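Side-chain contacts in uncharacterized protein (Pyrococcus horikoshii, PDB 1ZJJ), which probably acts as a magnesium-dependent phosphatase of the haloacid dehalogenase superfamily, with a core domain that holds the metal and a second, cap domain: residues D210-D215 and K240-K245; A226-V229 and V233-L236; P191-V196 and I216-K221; I67-A72 and I149-D154. All blocks are in the same frame, centred on the assembly; numbering follows the deposited sequence.

In the fold
Contacts 3 and 4 are buried, whereas contacts 1 and 2 lie farther out and are partly buried, their centres about 16 and 17 Å from the centre of the chain. Helix 212-221 serves both contact 1 and contact 3: its first turn meets the loop 240-245, and Phe218, farther along, meets helix 190-199. Contact 2 is nested within the chain loop that contact 1 closes, and Ser234 bonds to Asp210 O between them. Chemistry follows place. Contact 3 is apolar and aromatic, contact 2 sets a methionine against a serine, contact 1 joins apolar touches to a weak water link on a magnesium-binding segment, and contact 4 brings small polar side chains together between the two sheets.

Contact 1 (D210-D215 and K240-K245); sequences DRLDTD and KKSEYK. With MG (magnesium ion), chain D.
Leu212 O has two kinds of neighbour: it accepts the amide of Ala217, closing the wide pi-type turn at the start of helix 212-221, and it is approached obliquely by the Tyr244 ring, with Tyr244 CD2 3.5 Å from Leu212 O. The next ring carbon, Tyr244 CE2, comes within 4.2 Å of Asp213 CA. A water lengthens this line of contact, donating to Asp213 O at 2.6 Å and making a weak bond to Tyr244 OH. With CG beside the backbone N (chi1 -75°), Leu212 spreads its methyls over the loop. CD1 rests on Ser242 CB, and Leu212 CD2 lies 3.4 Å from Tyr244 O, a buried carbonyl with no polar partner in the model. The segment 210-215 follows strand 204-209 of the parallel HAD core sheet, where the metal site is built: Asp210 OD1 binds magnesium at 2.3 Å, alongside Asp7 OD2, the backbone O of Asp9 and three waters. Asp215 forms part of the second shell, since its OD2 accepts a bond from one metal-bound water (2.7 Å from OD2 to the water). The same OD2 uses its anti lone pair for Arg211 N at 3.1 Å, while Asp215 OD1 pairs with Lys187. On the other segment the loop folds on itself, Lys245 NZ reaching back to Ser242 O at 2.7 Å and also bonding to Ile239 O.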
loop_
_atom_site.group_PDB
_atom_site.type_symbol
_atom_site.label_atom_id
_atom_site.label_comp_id
_atom_site.label_asym_id
_atom_site.label_seq_id
_atom_site.Cartn_x
_atom_site.Cartn_y
_atom_site.Cartn_z
ATOM N N ASP B 210 18.487 12.962 -10.667
ATOM C CA ASP B 210 19.355 12.149 -9.819
ATOM C C ASP B 210 18.764 10.770 -9.545
ATOM O O ASP B 210 19.403 9.948 -8.892
ATOM C CB ASP B 210 19.616 12.846 -8.484
ATOM C CG ASP B 210 18.373 12.938 -7.637
ATOM O OD1 ASP B 210 17.383 13.484 -8.153
ATOM O OD2 ASP B 210 18.382 12.465 -6.479
ATOM N N ARG B 211 17.545 10.523 -10.024
ATOM C CA ARG B 211 16.901 9.223 -9.828
ATOM C C ARG B 211 16.751 8.469 -11.147
ATOM O O ARG B 211 16.209 8.989 -12.119
ATOM C CB ARG B 211 15.521 9.379 -9.178
ATOM C CG ARG B 211 15.552 9.725 -7.689
ATOM C CD ARG B 211 14.134 9.902 -7.119
ATOM N NE ARG B 211 14.165 10.478 -5.777
ATOM C CZ ARG B 211 14.163 9.770 -4.649
ATOM N NH1 ARG B 211 14.119 8.445 -4.687
ATOM N NH2 ARG B 211 14.221 10.389 -3.477
ATOM N N LEU B 212 17.225 7.232 -11.165
ATOM C CA LEU B 212 17.152 6.404 -12.360
ATOM C C LEU B 212 15.733 5.956 -12.684
ATOM O O LEU B 212 15.300 6.027 -13.834
ATOM C CB LEU B 212 18.066 5.186 -12.192
ATOM C CG LEU B 212 19.563 5.482 -12.340
ATOM C CD1 LEU B 212 20.393 4.460 -11.575
ATOM C CD2 LEU B 212 19.924 5.485 -13.832
ATOM N N ASP B 213 15.013 5.505 -11.662
ATOM C CA ASP B 213 13.644 5.020 -11.815
ATOM C C ASP B 213 12.603 6.053 -12.244
ATOM O O ASP B 213 11.564 5.683 -12.782
ATOM C CB ASP B 213 13.193 4.364 -10.515
ATOM C CG ASP B 213 13.220 5.323 -9.350
ATOM O OD1 ASP B 213 12.238 6.068 -9.172
ATOM O OD2 ASP B 213 14.235 5.347 -8.625
ATOM N N THR B 214 12.853 7.338 -12.003
ATOM C CA THR B 214 11.893 8.355 -12.426
ATOM C C THR B 214 12.487 9.296 -13.472
ATOM O O THR B 214 12.046 9.317 -14.622
ATOM C CB THR B 214 11.380 9.205 -11.236
ATOM O OG1 THR B 214 12.490 9.750 -10.518
ATOM C CG2 THR B 214 10.529 8.365 -10.308
ATOM N N ASP B 215 13.501 10.057 -13.073
ATOM C CA ASP B 215 14.135 11.009 -13.977
ATOM C C ASP B 215 14.717 10.395 -15.251
ATOM O O ASP B 215 14.332 10.770 -16.358
ATOM C CB ASP B 215 15.225 11.779 -13.230
ATOM C CG ASP B 215 14.682 12.533 -12.040
ATOM O OD1 ASP B 215 13.627 13.183 -12.186
ATOM O OD2 ASP B 215 15.305 12.482 -10.965
ATOM N N LYS B 240 24.354 0.370 -13.647
ATOM C CA LYS B 240 24.463 -0.995 -14.173
ATOM C C LYS B 240 23.354 -1.966 -13.873
ATOM O O LYS B 240 23.006 -2.774 -14.717
ATOM C CB LYS B 240 25.789 -1.627 -13.746
ATOM C CG LYS B 240 26.918 -1.090 -14.544
ATOM C CD LYS B 240 28.257 -1.337 -13.931
ATOM C CE LYS B 240 29.322 -1.114 -14.982
ATOM N NZ LYS B 240 30.612 -1.577 -14.457
ATOM N N LYS B 241 22.822 -1.910 -12.665
ATOM C CA LYS B 241 21.734 -2.808 -12.291
ATOM C C LYS B 241 20.400 -2.174 -12.642
ATOM O O LYS B 241 19.337 -2.640 -12.208
ATOM C CB LYS B 241 21.766 -3.074 -10.793
ATOM C CG LYS B 241 23.162 -3.027 -10.236
ATOM C CD LYS B 241 23.079 -2.579 -8.812
ATOM C CE LYS B 241 24.248 -3.100 -8.034
ATOM N NZ LYS B 241 24.169 -2.610 -6.653
ATOM N N SER B 242 20.453 -1.095 -13.412
ATOM C CA SER B 242 19.233 -0.420 -13.807
ATOM C C SER B 242 18.989 -0.508 -15.294
ATOM O O SER B 242 19.903 -0.388 -16.113
ATOM C CB SER B 242 19.261 1.053 -13.412
ATOM O OG SER B 242 18.007 1.645 -13.672
ATOM N N GLU B 243 17.727 -0.723 -15.620
ATOM C CA GLU B 243 17.259 -0.830 -16.990
ATOM C C GLU B 243 17.380 0.515 -17.710
ATOM O O GLU B 243 17.404 0.572 -18.945
ATOM C CB GLU B 243 15.802 -1.292 -16.972
ATOM C CG GLU B 243 14.925 -0.676 -18.029
ATOM C CD GLU B 243 13.519 -1.207 -17.973
ATOM O OE1 GLU B 243 13.104 -1.694 -16.901
ATOM O OE2 GLU B 243 12.821 -1.135 -19.003
ATOM N N TYR B 244 17.469 1.592 -16.939
ATOM C CA TYR B 244 17.583 2.929 -17.504
ATOM C C TYR B 244 19.041 3.374 -17.489
ATOM O O TYR B 244 19.696 3.341 -16.450
ATOM C CB TYR B 244 16.718 3.883 -16.681
ATOM C CG TYR B 244 15.410 3.243 -16.320
ATOM C CD1 TYR B 244 14.421 3.042 -17.281
ATOM C CD2 TYR B 244 15.205 2.744 -15.043
ATOM C CE1 TYR B 244 13.257 2.345 -16.975
ATOM C CE2 TYR B 244 14.054 2.044 -14.718
ATOM C CZ TYR B 244 13.083 1.847 -15.685
ATOM O OH TYR B 244 11.949 1.148 -15.347
ATOM N N LYS B 245 19.528 3.780 -18.660
ATOM C CA LYS B 245 20.904 4.237 -18.861
ATOM C C LYS B 245 21.033 5.716 -19.257
ATOM O O LYS B 245 20.513 6.155 -20.275
ATOM C CB LYS B 245 21.589 3.370 -19.926
ATOM C CG LYS B 245 22.272 2.128 -19.401
ATOM C CD LYS B 245 21.306 1.254 -18.615
ATOM C CE LYS B 245 21.743 -0.202 -18.660
ATOM N NZ LYS B 245 22.303 -0.718 -17.389
HETATM MG MG MG D . 15.434 14.167 -7.235
HETATM O O HOH W 1 15.836 12.764 -5.647
HETATM O O HOH W 2 10.420 3.322 -13.108
HETATM O O HOH W 3 14.400 12.733 -8.456
HETATM O O HOH W 4 13.645 14.711 -6.402
#

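Contact 2 (A226-V229 and V233-L236); sequences AIMV and VSSL
Met228 sets the last bond of its thioether, SD to CE, broadside to the methylene of Ser234. The strand 225-229 that carries Met228 belongs to the parallel sheet of the HAD core, between strands 204-209 and 248-250, and the loop with Ser234 follows it on the way to helix 236-240. From the strand the side chain runs straight out, with CG anti to the backbone N (chi1 -172°) and an extended second torsion. It then turns at chi3 (106°), which brings sulfur and methyl beside the same carbon: Ser234 CB is 3.6 Å from Met228 SD and likewise 3.6 Å from Met228 CE. The methyl goes on to the backbone beyond, with Met228 CE 3.8 Å from Ser235 O, a van der Waals approach.

Ser234 is turned so that its methylene takes the contact while its hydroxyl is engaged elsewhere. OG stands beside the backbone N, anti to the carbonyl carbon (chi1 -55°), and hydrogen-bonds to Asp210 O next to the magnesium site. The preceding residue adds a second tie to the same aspartate, Val233 N donating to Asp210 OD2. Met228 also touches Ile216 of helix 212-221 and Pro246, so several elements share its apolar surroundings. The CB of Val229 points away from the loop, its side chain touching Val208 and Val253, and the residue takes part through its carbonyl: one water donates both to Val229 O at 2.7 Å and to Ser234 O at 3.0 Å.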
loop_
_atom_site.group_PDB
_atom_site.type_symbol
_atom_site.label_atom_id
_atom_site.label_comp_id
_atom_site.label_asym_id
_atom_site.label_seq_id
_atom_site.Cartn_x
_atom_site.Cartn_y
_atom_site.Cartn_z
ATOM N N ALA B 226 19.122 11.922 -21.611
ATOM C CA ALA B 226 19.135 11.510 -20.208
ATOM C C ALA B 226 20.430 11.879 -19.483
ATOM O O ALA B 226 21.454 11.195 -19.604
ATOM C CB ALA B 226 18.882 9.994 -20.110
ATOM N N ILE B 227 20.375 12.962 -18.717
ATOM C CA ILE B 227 21.539 13.430 -17.977
ATOM C C ILE B 227 21.375 13.192 -16.487
ATOM O O ILE B 227 20.433 13.683 -15.869
ATOM C CB ILE B 227 21.769 14.939 -18.187
ATOM C CG1 ILE B 227 21.803 15.263 -19.684
ATOM C CG2 ILE B 227 23.070 15.359 -17.503
ATOM C CD1 ILE B 227 21.840 16.753 -19.987
ATOM N N MET B 228 22.291 12.433 -15.905
ATOM C CA MET B 228 22.221 12.166 -14.482
ATOM C C MET B 228 23.345 12.885 -13.751
ATOM O O MET B 228 24.480 12.944 -14.231
ATOM C CB MET B 228 22.312 10.661 -14.207
ATOM C CG MET B 228 22.057 10.298 -12.751
ATOM S SD MET B 228 22.123 8.522 -12.403
ATOM C CE MET B 228 23.676 8.394 -11.542
ATOM N N VAL B 229 23.016 13.459 -12.599
ATOM C CA VAL B 229 24.019 14.132 -11.783
ATOM C C VAL B 229 24.248 13.245 -10.567
ATOM O O VAL B 229 23.386 12.438 -10.210
ATOM C CB VAL B 229 23.563 15.541 -11.338
ATOM C CG1 VAL B 229 23.527 16.473 -12.540
ATOM C CG2 VAL B 229 22.201 15.467 -10.659
ATOM N N VAL B 233 20.368 10.880 -5.253
ATOM C CA VAL B 233 20.141 9.498 -4.840
ATOM C C VAL B 233 20.950 8.415 -5.555
ATOM O O VAL B 233 21.399 7.462 -4.925
ATOM C CB VAL B 233 18.630 9.139 -4.961
ATOM C CG1 VAL B 233 18.396 7.692 -4.557
ATOM C CG2 VAL B 233 17.809 10.060 -4.081
ATOM N N SER B 234 21.144 8.567 -6.859
ATOM C CA SER B 234 21.866 7.570 -7.642
ATOM C C SER B 234 23.381 7.729 -7.740
ATOM O O SER B 234 23.924 8.821 -7.578
ATOM C CB SER B 234 21.283 7.523 -9.052
ATOM O OG SER B 234 19.888 7.294 -9.015
ATOM N N SER B 235 24.049 6.615 -8.021
ATOM C CA SER B 235 25.502 6.574 -8.172
ATOM C C SER B 235 25.839 5.844 -9.467
ATOM O O SER B 235 24.984 5.181 -10.047
ATOM C CB SER B 235 26.135 5.836 -6.994
ATOM O OG SER B 235 25.650 4.506 -6.924
ATOM N N LEU B 236 27.085 5.951 -9.917
ATOM C CA LEU B 236 27.496 5.289 -11.160
ATOM C C LEU B 236 27.117 3.806 -11.132
ATOM O O LEU B 236 26.694 3.224 -12.151
ATOM C CB LEU B 236 29.003 5.413 -11.349
ATOM C CG LEU B 236 29.611 6.443 -12.317
ATOM C CD1 LEU B 236 29.186 6.130 -13.751
ATOM C CD2 LEU B 236 29.210 7.862 -11.934
HETATM O O HOH W 5 22.684 11.512 -7.747
#

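Contact 3 (P191-V196 and I216-K221); sequences PMYEVV and IAFAKK
Apolar contact dominates between Phe218 and the helix turn at Met192 and Tyr193. The Phe218 ring enters edge first. Its CE1 lies 3.7 Å from Tyr193 CB, and the same Phe218 CE1 is 4.0 Å from Met192 CB. Holding CG anti to the backbone N (chi1 -176°), Phe218 carries its ring away from its own helix and across to the other one. Both partners on helix 190-199 offer their beta carbons to the ring, but their ends diverge: Met192 bends at chi2 (72°) and leads its thioether toward Ala72 and Asn41, whereas the Tyr193 ring goes to stack with Phe222.

Ring edge against backbone is the second kind of contact. Tyr193 N lies in the plane of the Phe218 ring, at its edge, with Phe218 CZ 3.6 Å from Tyr193 N and also 3.6 Å from Tyr193 CA. This is close packing against the helix main chain.

The two helices lie on one side of the HAD core sheet. Helix 212-221 is the connection of the beta-alpha-beta unit formed by the parallel strands 204-209 and 225-229, and helix 190-199 precedes that unit. Tyr193 and Val196 touch Leu205 of strand 204-209, while Phe218 and Ala219 touch Met207 of the same strand.

Aromatic contacts extend the cluster beyond the pair, for Phe222 also meets the Phe218 ring, at about 65° between planes.

Among the polar bonds, some stay within a helix (Val196 N to Met192 O at 3.1 Å, Lys221 N to Ala217 O at 3.0 Å, Tyr193 OH with Arg197 NE), while others leave it: Glu194 pairs with Lys79 and Lys221 NZ bonds to Pro188 O.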
loop_
_atom_site.group_PDB
_atom_site.type_symbol
_atom_site.label_atom_id
_atom_site.label_comp_id
_atom_site.label_asym_id
_atom_site.label_seq_id
_atom_site.Cartn_x
_atom_site.Cartn_y
_atom_site.Cartn_z
ATOM N N PRO B 191 1.720 11.506 -18.925
ATOM C CA PRO B 191 1.002 12.754 -18.643
ATOM C C PRO B 191 1.954 13.904 -18.299
ATOM O O PRO B 191 1.714 15.060 -18.667
ATOM C CB PRO B 191 0.110 12.381 -17.457
ATOM C CG PRO B 191 -0.169 10.924 -17.703
ATOM C CD PRO B 191 1.198 10.405 -18.097
ATOM N N MET B 192 3.033 13.581 -17.590
ATOM C CA MET B 192 4.015 14.588 -17.194
ATOM C C MET B 192 4.739 15.097 -18.436
ATOM O O MET B 192 5.019 16.286 -18.557
ATOM C CB MET B 192 5.032 13.993 -16.219
ATOM C CG MET B 192 5.812 15.031 -15.432
ATOM S SD MET B 192 4.765 15.826 -14.191
ATOM C CE MET B 192 5.771 15.655 -12.749
ATOM N N TYR B 193 5.043 14.186 -19.356
ATOM C CA TYR B 193 5.728 14.561 -20.591
ATOM C C TYR B 193 4.813 15.454 -21.414
ATOM O O TYR B 193 5.260 16.409 -22.041
ATOM C CB TYR B 193 6.091 13.322 -21.415
ATOM C CG TYR B 193 6.835 13.651 -22.695
ATOM C CD1 TYR B 193 8.145 14.131 -22.659
ATOM C CD2 TYR B 193 6.217 13.518 -23.937
ATOM C CE1 TYR B 193 8.818 14.473 -23.828
ATOM C CE2 TYR B 193 6.883 13.855 -25.114
ATOM C CZ TYR B 193 8.180 14.335 -25.052
ATOM O OH TYR B 193 8.828 14.702 -26.205
ATOM N N GLU B 194 3.523 15.135 -21.407
ATOM C CA GLU B 194 2.556 15.921 -22.153
ATOM C C GLU B 194 2.593 17.362 -21.669
ATOM O O GLU B 194 2.489 18.290 -22.464
ATOM C CB GLU B 194 1.148 15.335 -21.995
ATOM C CG GLU B 194 0.064 16.179 -22.627
ATOM C CD GLU B 194 -1.281 15.475 -22.667
ATOM O OE1 GLU B 194 -1.672 14.871 -21.649
ATOM O OE2 GLU B 194 -1.952 15.538 -23.716
ATOM N N VAL B 195 2.754 17.552 -20.363
ATOM C CA VAL B 195 2.817 18.906 -19.813
ATOM C C VAL B 195 4.087 19.650 -20.230
ATOM O O VAL B 195 4.036 20.824 -20.592
ATOM C CB VAL B 195 2.713 18.886 -18.273
ATOM C CG1 VAL B 195 2.965 20.275 -17.715
ATOM C CG2 VAL B 195 1.325 18.417 -17.864
ATOM N N VAL B 196 5.225 18.966 -20.174
ATOM C CA VAL B 196 6.497 19.566 -20.572
ATOM C C VAL B 196 6.431 19.976 -22.041
ATOM O O VAL B 196 6.834 21.073 -22.412
ATOM C CB VAL B 196 7.671 18.564 -20.381
ATOM C CG1 VAL B 196 8.936 19.101 -21.047
ATOM C CG2 VAL B 196 7.922 18.323 -18.895
ATOM N N ILE B 216 15.637 9.452 -15.101
ATOM C CA ILE B 216 16.256 8.848 -16.274
ATOM C C ILE B 216 15.286 7.973 -17.066
ATOM O O ILE B 216 15.308 7.973 -18.296
ATOM C CB ILE B 216 17.510 8.043 -15.877
ATOM C CG1 ILE B 216 18.468 8.949 -15.100
ATOM C CG2 ILE B 216 18.210 7.506 -17.118
ATOM C CD1 ILE B 216 18.824 10.246 -15.828
ATOM N N ALA B 217 14.423 7.241 -16.366
ATOM C CA ALA B 217 13.451 6.389 -17.041
ATOM C C ALA B 217 12.555 7.263 -17.917
ATOM O O ALA B 217 12.193 6.897 -19.031
ATOM C CB ALA B 217 12.620 5.640 -16.013
ATOM N N PHE B 218 12.221 8.435 -17.389
ATOM C CA PHE B 218 11.377 9.410 -18.060
ATOM C C PHE B 218 12.021 9.865 -19.371
ATOM O O PHE B 218 11.402 9.814 -20.430
ATOM C CB PHE B 218 11.184 10.604 -17.118
ATOM C CG PHE B 218 10.243 11.660 -17.626
ATOM C CD1 PHE B 218 8.934 11.348 -17.969
ATOM C CD2 PHE B 218 10.653 12.991 -17.691
ATOM C CE1 PHE B 218 8.041 12.349 -18.366
ATOM C CE2 PHE B 218 9.775 13.996 -18.083
ATOM C CZ PHE B 218 8.463 13.676 -18.422
ATOM N N ALA B 219 13.274 10.301 -19.289
ATOM C CA ALA B 219 14.004 10.785 -20.459
ATOM C C ALA B 219 14.071 9.746 -21.573
ATOM O O ALA B 219 13.802 10.056 -22.733
ATOM C CB ALA B 219 15.398 11.199 -20.060
ATOM N N LYS B 220 14.428 8.519 -21.207
ATOM C CA LYS B 220 14.537 7.426 -22.174
ATOM C C LYS B 220 13.223 7.024 -22.831
ATOM O O LYS B 220 13.193 6.736 -24.020
ATOM C CB LYS B 220 15.157 6.205 -21.508
ATOM C CG LYS B 220 16.526 6.469 -20.944
ATOM C CD LYS B 220 17.365 7.292 -21.907
ATOM C CE LYS B 220 18.035 6.400 -22.942
ATOM N NZ LYS B 220 18.639 5.160 -22.390
ATOM N N LYS B 221 12.144 6.986 -22.059
ATOM C CA LYS B 221 10.845 6.613 -22.602
ATOM C C LYS B 221 10.307 7.647 -23.577
ATOM O O LYS B 221 9.593 7.308 -24.514
ATOM C CB LYS B 221 9.839 6.389 -21.468
ATOM C CG LYS B 221 10.090 5.103 -20.687
ATOM C CD LYS B 221 9.232 5.005 -19.437
ATOM C CE LYS B 221 7.776 5.339 -19.736
ATOM N NZ LYS B 221 6.949 5.300 -18.508
#

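Contact 4 (I67-A72 and I149-D154); sequences ITSGLA and IGTNPD
Thr151, the residue just after strand 147-150, meets Ser69 in the first turn of helix 69-80, whose start Thr68 caps, its OG1 accepting Leu71 N at 3.1 Å. The threonine carbonyl gives the closest approach, Thr151 O lying 3.4 Å from Ser69 CB, and its side chain joins in through Thr151 CB, 3.5 Å from Ser69 OG. The threonine hydroxyl sits between the backbone N and the carbonyl carbon (chi1 61°). From there Thr151 OG1 donates to Asn152 OD1 at 2.6 Å, in the plane of the amide carbonyl, and bonds weakly to Ser43 OG.

Asn152 comes next. Its OD1 is 3.9 Å from Ser69 OG, too far for a bond; the serine hydroxyl pairs with Asn41 O instead. At the other end of the amide, Asn152 ND2 reaches Asp154 OD2 at 2.9 Å, almost straight at 167°, though it arrives from above the carboxylate plane. Asp154 OD2 also takes a bond from Asn41 ND2.

The contact thus brings the helix that follows strand 66-68 of the HAD core against the C-terminal end of strand 147-150, an inner strand of the four-stranded sheet, probably the cap of this UmpH-like fold.

With the Ser69 hydroxyl bonded to Asn41 O, and Thr151 and Asn152 bonded to each other, the two segments meet by van der Waals contact between polar residues, and Asn41, bonded to Ser69 and to Asp154, supplies a polar link between the two sides.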
loop_
_atom_site.group_PDB
_atom_site.type_symbol
_atom_site.label_atom_id
_atom_site.label_comp_id
_atom_site.label_asym_id
_atom_site.label_seq_id
_atom_site.Cartn_x
_atom_site.Cartn_y
_atom_site.Cartn_z
ATOM N N ILE B 67 7.084 23.043 -12.576
ATOM C CA ILE B 67 6.001 22.088 -12.790
ATOM C C ILE B 67 6.005 21.013 -11.715
ATOM O O ILE B 67 6.976 20.273 -11.565
ATOM C CB ILE B 67 6.136 21.405 -14.162
ATOM C CG1 ILE B 67 6.231 22.466 -15.256
ATOM C CG2 ILE B 67 4.951 20.475 -14.407
ATOM C CD1 ILE B 67 6.583 21.900 -16.604
ATOM N N THR B 68 4.910 20.940 -10.968
ATOM C CA THR B 68 4.760 19.956 -9.908
ATOM C C THR B 68 3.810 18.874 -10.414
ATOM O O THR B 68 3.036 19.109 -11.350
ATOM C CB THR B 68 4.144 20.584 -8.651
ATOM O OG1 THR B 68 2.837 21.086 -8.968
ATOM C CG2 THR B 68 5.009 21.738 -8.145
ATOM N N SER B 69 3.852 17.698 -9.803
ATOM C CA SER B 69 2.956 16.636 -10.236
ATOM C C SER B 69 1.511 17.096 -10.037
ATOM O O SER B 69 0.627 16.709 -10.787
ATOM C CB SER B 69 3.224 15.338 -9.464
ATOM O OG SER B 69 3.024 15.485 -8.073
ATOM N N GLY B 70 1.289 17.933 -9.027
ATOM C CA GLY B 70 -0.051 18.435 -8.759
ATOM C C GLY B 70 -0.563 19.291 -9.901
ATOM O O GLY B 70 -1.726 19.198 -10.291
ATOM N N LEU B 71 0.307 20.141 -10.432
ATOM C CA LEU B 71 -0.138 20.978 -11.522
ATOM C C LEU B 71 -0.312 20.134 -12.769
ATOM O O LEU B 71 -1.261 20.287 -13.528
ATOM C CB LEU B 71 0.923 22.053 -11.763
ATOM C CG LEU B 71 0.749 22.755 -13.112
ATOM C CD1 LEU B 71 -0.442 23.716 -13.120
ATOM C CD2 LEU B 71 1.971 23.583 -13.511
ATOM N N ALA B 72 0.576 19.170 -12.996
ATOM C CA ALA B 72 0.438 18.258 -14.128
ATOM C C ALA B 72 -0.864 17.457 -14.021
ATOM O O ALA B 72 -1.510 17.166 -15.032
ATOM C CB ALA B 72 1.640 17.305 -14.182
ATOM N N ILE B 149 -6.599 8.299 -9.826
ATOM C CA ILE B 149 -5.457 9.083 -10.311
ATOM C C ILE B 149 -4.367 9.253 -9.250
ATOM O O ILE B 149 -4.641 9.691 -8.130
ATOM C CB ILE B 149 -5.906 10.499 -10.740
ATOM C CG1 ILE B 149 -7.009 10.398 -11.790
ATOM C CG2 ILE B 149 -4.714 11.290 -11.286
ATOM C CD1 ILE B 149 -7.849 11.661 -11.909
ATOM N N GLY B 150 -3.134 8.916 -9.612
ATOM C CA GLY B 150 -2.021 9.057 -8.689
ATOM C C GLY B 150 -1.091 10.151 -9.182
ATOM O O GLY B 150 -0.751 10.174 -10.357
ATOM N N THR B 151 -0.676 11.062 -8.304
ATOM C CA THR B 151 0.200 12.141 -8.746
ATOM C C THR B 151 1.569 11.669 -9.220
ATOM O O THR B 151 2.085 12.176 -10.211
ATOM C CB THR B 151 0.407 13.218 -7.644
ATOM O OG1 THR B 151 1.013 12.626 -6.490
ATOM C CG2 THR B 151 -0.926 13.849 -7.262
ATOM N N ASN B 152 2.153 10.703 -8.523
ATOM C CA ASN B 152 3.471 10.199 -8.891
ATOM C C ASN B 152 3.695 8.804 -8.324
ATOM O O ASN B 152 3.074 8.418 -7.337
ATOM C CB ASN B 152 4.557 11.159 -8.405
ATOM C CG ASN B 152 4.469 11.433 -6.929
ATOM O OD1 ASN B 152 3.499 12.017 -6.456
ATOM N ND2 ASN B 152 5.483 11.008 -6.188
ATOM N N PRO B 153 4.599 8.030 -8.944
ATOM C CA PRO B 153 4.933 6.659 -8.551
ATOM C C PRO B 153 5.971 6.443 -7.452
ATOM O O PRO B 153 6.076 5.341 -6.932
ATOM C CB PRO B 153 5.385 6.046 -9.867
ATOM C CG PRO B 153 6.162 7.185 -10.466
ATOM C CD PRO B 153 5.252 8.375 -10.222
ATOM N N ASP B 154 6.724 7.480 -7.097
ATOM C CA ASP B 154 7.775 7.343 -6.091
ATOM C C ASP B 154 7.411 6.504 -4.872
ATOM O O ASP B 154 6.529 6.852 -4.090
ATOM C CB ASP B 154 8.241 8.721 -5.633
ATOM C CG ASP B 154 8.689 9.598 -6.788
ATOM O OD1 ASP B 154 9.908 9.844 -6.924
ATOM O OD2 ASP B 154 7.818 10.035 -7.562
#